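Local coordinates for ribulose bisphosphate carboxylase (Pyrococcus horikoshii, PDB 2D69), which probably catalyses the magnesium-dependent addition of carbon dioxide and water to ribulose 1,5-bisphosphate, yielding two molecules of 3-phosphoglycerate in an archaeal AMP degradation pathway, at residues 222-234 / 246-260. Residues are numbered along the deposited sequence; the frame is centred on the assembly and turned at random.
Sequences EYLINITGPVNIM and GQYVMIDIVVAGWSA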
# COMPACT_ATOMS: atom_id res chain seq x y z
N GLU A 222 -7.84 2.97 34.87
CA GLU A 222 -6.87 3.18 33.80
C GLU A 222 -5.48 2.72 34.20
O GLU A 222 -5.25 2.30 35.34
CB GLU A 222 -6.89 4.62 33.32
CG GLU A 222 -7.63 4.74 32.01
CD GLU A 222 -6.97 4.00 30.84
OE1 GLU A 222 -5.74 3.73 30.85
OE2 GLU A 222 -7.69 3.73 29.86
N TYR A 223 -4.58 2.82 33.23
CA TYR A 223 -3.29 2.15 33.31
C TYR A 223 -2.24 3.01 32.61
O TYR A 223 -2.27 3.15 31.40
CB TYR A 223 -3.39 0.77 32.62
CG TYR A 223 -2.15 -0.11 32.72
CD1 TYR A 223 -1.11 0.22 33.56
CD2 TYR A 223 -2.04 -1.26 31.98
CE1 TYR A 223 0.01 -0.55 33.63
CE2 TYR A 223 -0.92 -2.07 32.07
CZ TYR A 223 0.09 -1.72 32.86
OH TYR A 223 1.21 -2.50 32.93
N LEU A 224 -1.32 3.54 33.39
CA LEU A 224 -0.23 4.31 32.92
C LEU A 224 0.84 3.34 32.56
O LEU A 224 1.82 3.13 33.29
CB LEU A 224 0.25 5.28 34.00
CG LEU A 224 -0.88 6.12 34.62
CD1 LEU A 224 -0.34 6.92 35.77
CD2 LEU A 224 -1.57 7.02 33.64
N ILE A 225 0.66 2.75 31.39
CA ILE A 225 1.50 1.67 30.90
C ILE A 225 2.71 2.21 30.22
O ILE A 225 2.59 3.08 29.35
CB ILE A 225 0.64 0.75 29.99
CG1 ILE A 225 1.46 -0.48 29.55
CG2 ILE A 225 0.08 1.49 28.76
CD1 ILE A 225 0.59 -1.61 29.14
N ASN A 226 3.88 1.70 30.60
CA ASN A 226 5.17 2.20 30.12
C ASN A 226 5.53 1.71 28.70
O ASN A 226 5.91 0.57 28.52
CB ASN A 226 6.22 1.78 31.09
CG ASN A 226 7.53 2.46 30.89
OD1 ASN A 226 8.45 2.30 31.71
ND2 ASN A 226 7.61 3.29 29.89
N ILE A 227 5.40 2.58 27.72
CA ILE A 227 5.70 2.29 26.29
C ILE A 227 7.11 2.76 25.91
O ILE A 227 7.50 2.66 24.77
CB ILE A 227 4.71 2.97 25.36
CG1 ILE A 227 4.80 4.48 25.41
CG2 ILE A 227 3.20 2.59 25.74
CD1 ILE A 227 4.14 5.15 24.18
N THR A 228 7.84 3.28 26.87
CA THR A 228 9.18 3.79 26.62
C THR A 228 10.03 2.72 25.89
O THR A 228 9.99 1.53 26.23
CB THR A 228 9.84 4.14 27.92
OG1 THR A 228 9.07 5.09 28.63
CG2 THR A 228 11.19 4.81 27.72
N GLY A 229 10.79 3.20 24.89
CA GLY A 229 11.62 2.41 24.02
C GLY A 229 12.17 3.26 22.85
O GLY A 229 11.84 4.44 22.71
N PRO A 230 12.95 2.63 21.97
CA PRO A 230 13.25 3.18 20.64
C PRO A 230 11.92 3.60 20.01
O PRO A 230 10.94 2.89 20.20
CB PRO A 230 13.82 1.98 19.89
CG PRO A 230 14.35 1.08 20.95
CD PRO A 230 13.59 1.32 22.20
N VAL A 231 11.91 4.70 19.27
CA VAL A 231 10.65 5.36 18.91
C VAL A 231 9.67 4.46 18.16
O VAL A 231 8.46 4.52 18.40
CB VAL A 231 10.77 6.65 18.03
CG1 VAL A 231 9.79 7.68 18.58
CG2 VAL A 231 12.09 7.20 17.99
N ASN A 232 10.16 3.66 17.23
CA ASN A 232 9.28 2.79 16.48
C ASN A 232 8.57 1.81 17.40
O ASN A 232 7.37 1.53 17.23
CB ASN A 232 10.02 2.05 15.36
CG ASN A 232 11.14 1.17 15.86
OD1 ASN A 232 11.14 -0.01 15.59
ND2 ASN A 232 12.07 1.72 16.63
N ILE A 233 9.31 1.29 18.37
CA ILE A 233 8.75 0.38 19.37
C ILE A 233 7.70 1.12 20.19
O ILE A 233 6.64 0.56 20.42
CB ILE A 233 9.86 -0.17 20.36
CG1 ILE A 233 11.03 -0.84 19.61
CG2 ILE A 233 9.22 -1.08 21.42
CD1 ILE A 233 10.70 -1.81 18.60
N MET A 234 7.98 2.36 20.63
CA MET A 234 7.02 3.12 21.46
C MET A 234 5.74 3.30 20.66
O MET A 234 4.67 3.15 21.21
CB MET A 234 7.48 4.54 21.84
CG MET A 234 8.65 4.65 22.71
SD MET A 234 8.49 6.15 23.78
CE MET A 234 9.24 7.21 22.60
N GLY A 246 -7.24 1.22 25.82
CA GLY A 246 -6.59 2.12 26.75
C GLY A 246 -6.66 3.56 26.32
O GLY A 246 -6.69 3.87 25.11
N GLN A 247 -6.66 4.47 27.30
CA GLN A 247 -6.63 5.90 27.02
C GLN A 247 -5.41 6.62 27.54
O GLN A 247 -5.38 7.84 27.46
CB GLN A 247 -7.91 6.61 27.51
CG GLN A 247 -9.18 6.02 26.91
CD GLN A 247 -10.52 6.73 27.29
OE1 GLN A 247 -11.17 6.33 28.27
NE2 GLN A 247 -10.95 7.71 26.47
N TYR A 248 -4.43 5.90 28.06
CA TYR A 248 -3.18 6.47 28.57
C TYR A 248 -1.93 5.67 28.17
O TYR A 248 -1.95 4.46 28.12
CB TYR A 248 -3.20 6.42 30.10
CG TYR A 248 -3.74 7.55 30.98
CD1 TYR A 248 -4.90 7.35 31.79
CD2 TYR A 248 -3.06 8.71 31.14
CE1 TYR A 248 -5.29 8.30 32.72
CE2 TYR A 248 -3.47 9.69 32.03
CZ TYR A 248 -4.59 9.47 32.83
OH TYR A 248 -4.94 10.43 33.73
N VAL A 249 -0.84 6.37 27.88
CA VAL A 249 0.49 5.78 27.85
C VAL A 249 1.39 6.63 28.71
O VAL A 249 1.20 7.85 28.83
CB VAL A 249 1.04 5.66 26.40
CG1 VAL A 249 0.12 4.80 25.60
CG2 VAL A 249 1.14 7.02 25.70
N MET A 250 2.42 5.98 29.26
CA MET A 250 3.43 6.60 30.05
C MET A 250 4.72 6.60 29.24
O MET A 250 5.07 5.59 28.60
CB MET A 250 3.64 5.81 31.34
CG MET A 250 5.04 6.06 32.01
SD MET A 250 5.07 5.23 33.62
CE MET A 250 6.74 4.93 33.71
N ILE A 251 5.39 7.72 29.23
CA ILE A 251 6.66 7.83 28.54
C ILE A 251 7.65 8.44 29.52
O ILE A 251 7.35 9.43 30.16
CB ILE A 251 6.52 8.72 27.29
CG1 ILE A 251 5.49 8.14 26.29
CG2 ILE A 251 7.85 8.85 26.57
CD1 ILE A 251 5.23 9.03 25.08
N ASP A 252 8.83 7.84 29.62
CA ASP A 252 9.98 8.38 30.30
C ASP A 252 10.58 9.47 29.38
O ASP A 252 11.39 9.17 28.51
CB ASP A 252 11.08 7.32 30.59
CG ASP A 252 10.65 6.15 31.49
OD1 ASP A 252 9.57 6.24 32.16
OD2 ASP A 252 11.35 5.08 31.60
N ILE A 253 10.15 10.72 29.51
CA ILE A 253 10.40 11.68 28.45
C ILE A 253 11.80 12.20 28.42
O ILE A 253 12.22 12.64 27.38
CB ILE A 253 9.41 12.87 28.45
CG1 ILE A 253 9.61 13.79 29.67
CG2 ILE A 253 7.98 12.39 28.37
CD1 ILE A 253 8.83 15.02 29.58
N VAL A 254 12.49 12.20 29.54
CA VAL A 254 13.87 12.69 29.55
C VAL A 254 14.83 11.64 28.97
O VAL A 254 15.69 11.97 28.17
CB VAL A 254 14.33 13.14 30.97
CG1 VAL A 254 15.84 13.69 30.94
CG2 VAL A 254 13.43 14.21 31.46
N VAL A 255 14.69 10.40 29.39
CA VAL A 255 15.46 9.31 28.85
C VAL A 255 15.16 9.11 27.34
O VAL A 255 16.04 8.93 26.54
CB VAL A 255 15.09 7.98 29.56
CG1 VAL A 255 15.78 6.85 28.95
CG2 VAL A 255 15.37 8.07 31.09
N ALA A 256 13.89 9.12 26.97
CA ALA A 256 13.54 9.03 25.54
C ALA A 256 13.99 10.22 24.68
O ALA A 256 14.52 10.07 23.56
CB ALA A 256 12.05 8.87 25.40
N GLY A 257 13.69 11.42 25.17
CA GLY A 257 14.16 12.66 24.57
C GLY A 257 13.07 13.38 23.79
O GLY A 257 12.03 12.83 23.47
N TRP A 258 13.35 14.64 23.50
CA TRP A 258 12.41 15.56 22.87
C TRP A 258 11.94 15.18 21.48
O TRP A 258 10.77 15.39 21.14
CB TRP A 258 13.07 16.99 22.82
CG TRP A 258 13.31 17.61 24.14
CD1 TRP A 258 14.51 18.03 24.64
CD2 TRP A 258 12.35 17.84 25.16
NE1 TRP A 258 14.35 18.48 25.92
CE2 TRP A 258 13.02 18.41 26.25
CE3 TRP A 258 10.97 17.65 25.25
CZ2 TRP A 258 12.38 18.74 27.42
CZ3 TRP A 258 10.34 18.02 26.39
CH2 TRP A 258 11.04 18.54 27.48
N SER A 259 12.86 14.65 20.67
CA SER A 259 12.57 14.26 19.30
C SER A 259 11.52 13.18 19.25
O SER A 259 10.50 13.28 18.49
CB SER A 259 13.85 13.80 18.60
OG SER A 259 13.52 13.37 17.29
N ALA A 260 11.69 12.19 20.10
CA ALA A 260 10.71 11.11 20.16
C ALA A 260 9.41 11.60 20.75
O ALA A 260 8.39 11.20 20.28
CB ALA A 260 11.20 9.99 20.96
O HOH W 1 -4.14 2.88 28.80
O HOH W 2 -10.44 4.04 29.46
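Glu222 and Leu224 meet Tyr248 where adjacent parallel strands of the Rubisco alpha/beta barrel, 222-224 and 248-252, are joined through helix 231-244 in a right-handed beta-alpha-beta crossover. Bending at chi2 (-65°) folds the Glu222 carboxylate back, and Gln247 N donates to OE2 over 2.9 Å from above the carboxylate plane; OE1 takes Tyr223 N and a water shared with Tyr248 N. Arg210 pairs with OE2, so an alanine at Glu222 would probably leave that arginine without this counter-charge and Gln247 N without this acceptor. The Tyr248 ring offers an apolar face to Leu224 CD2, a CH-pi contact 3.5 Å from the centroid, with Glu222 CG at its edge, while its hydroxyl hydrogen-bonds to Gln309 NE2. Met250 N hydrogen-bonds to Ile225 O and Met250 O accepts Ile227 N, bridging the backbones. Branched Ile227 spreads CG2 and CD1 over Val249 and lays CG1 3.8 Å from Ile251 CG1; flexible Met234 brings SD to Ile251 CG2 and CE to small Ala260. The Asp252 side chain nears Glu189 and His278, a predicted magnesium ligand and proton acceptor; Thr228 sets OG1 beside its backbone N (chi1 -57°), accepting Asp252 N at 2.9 Å, nearly straight at 170°.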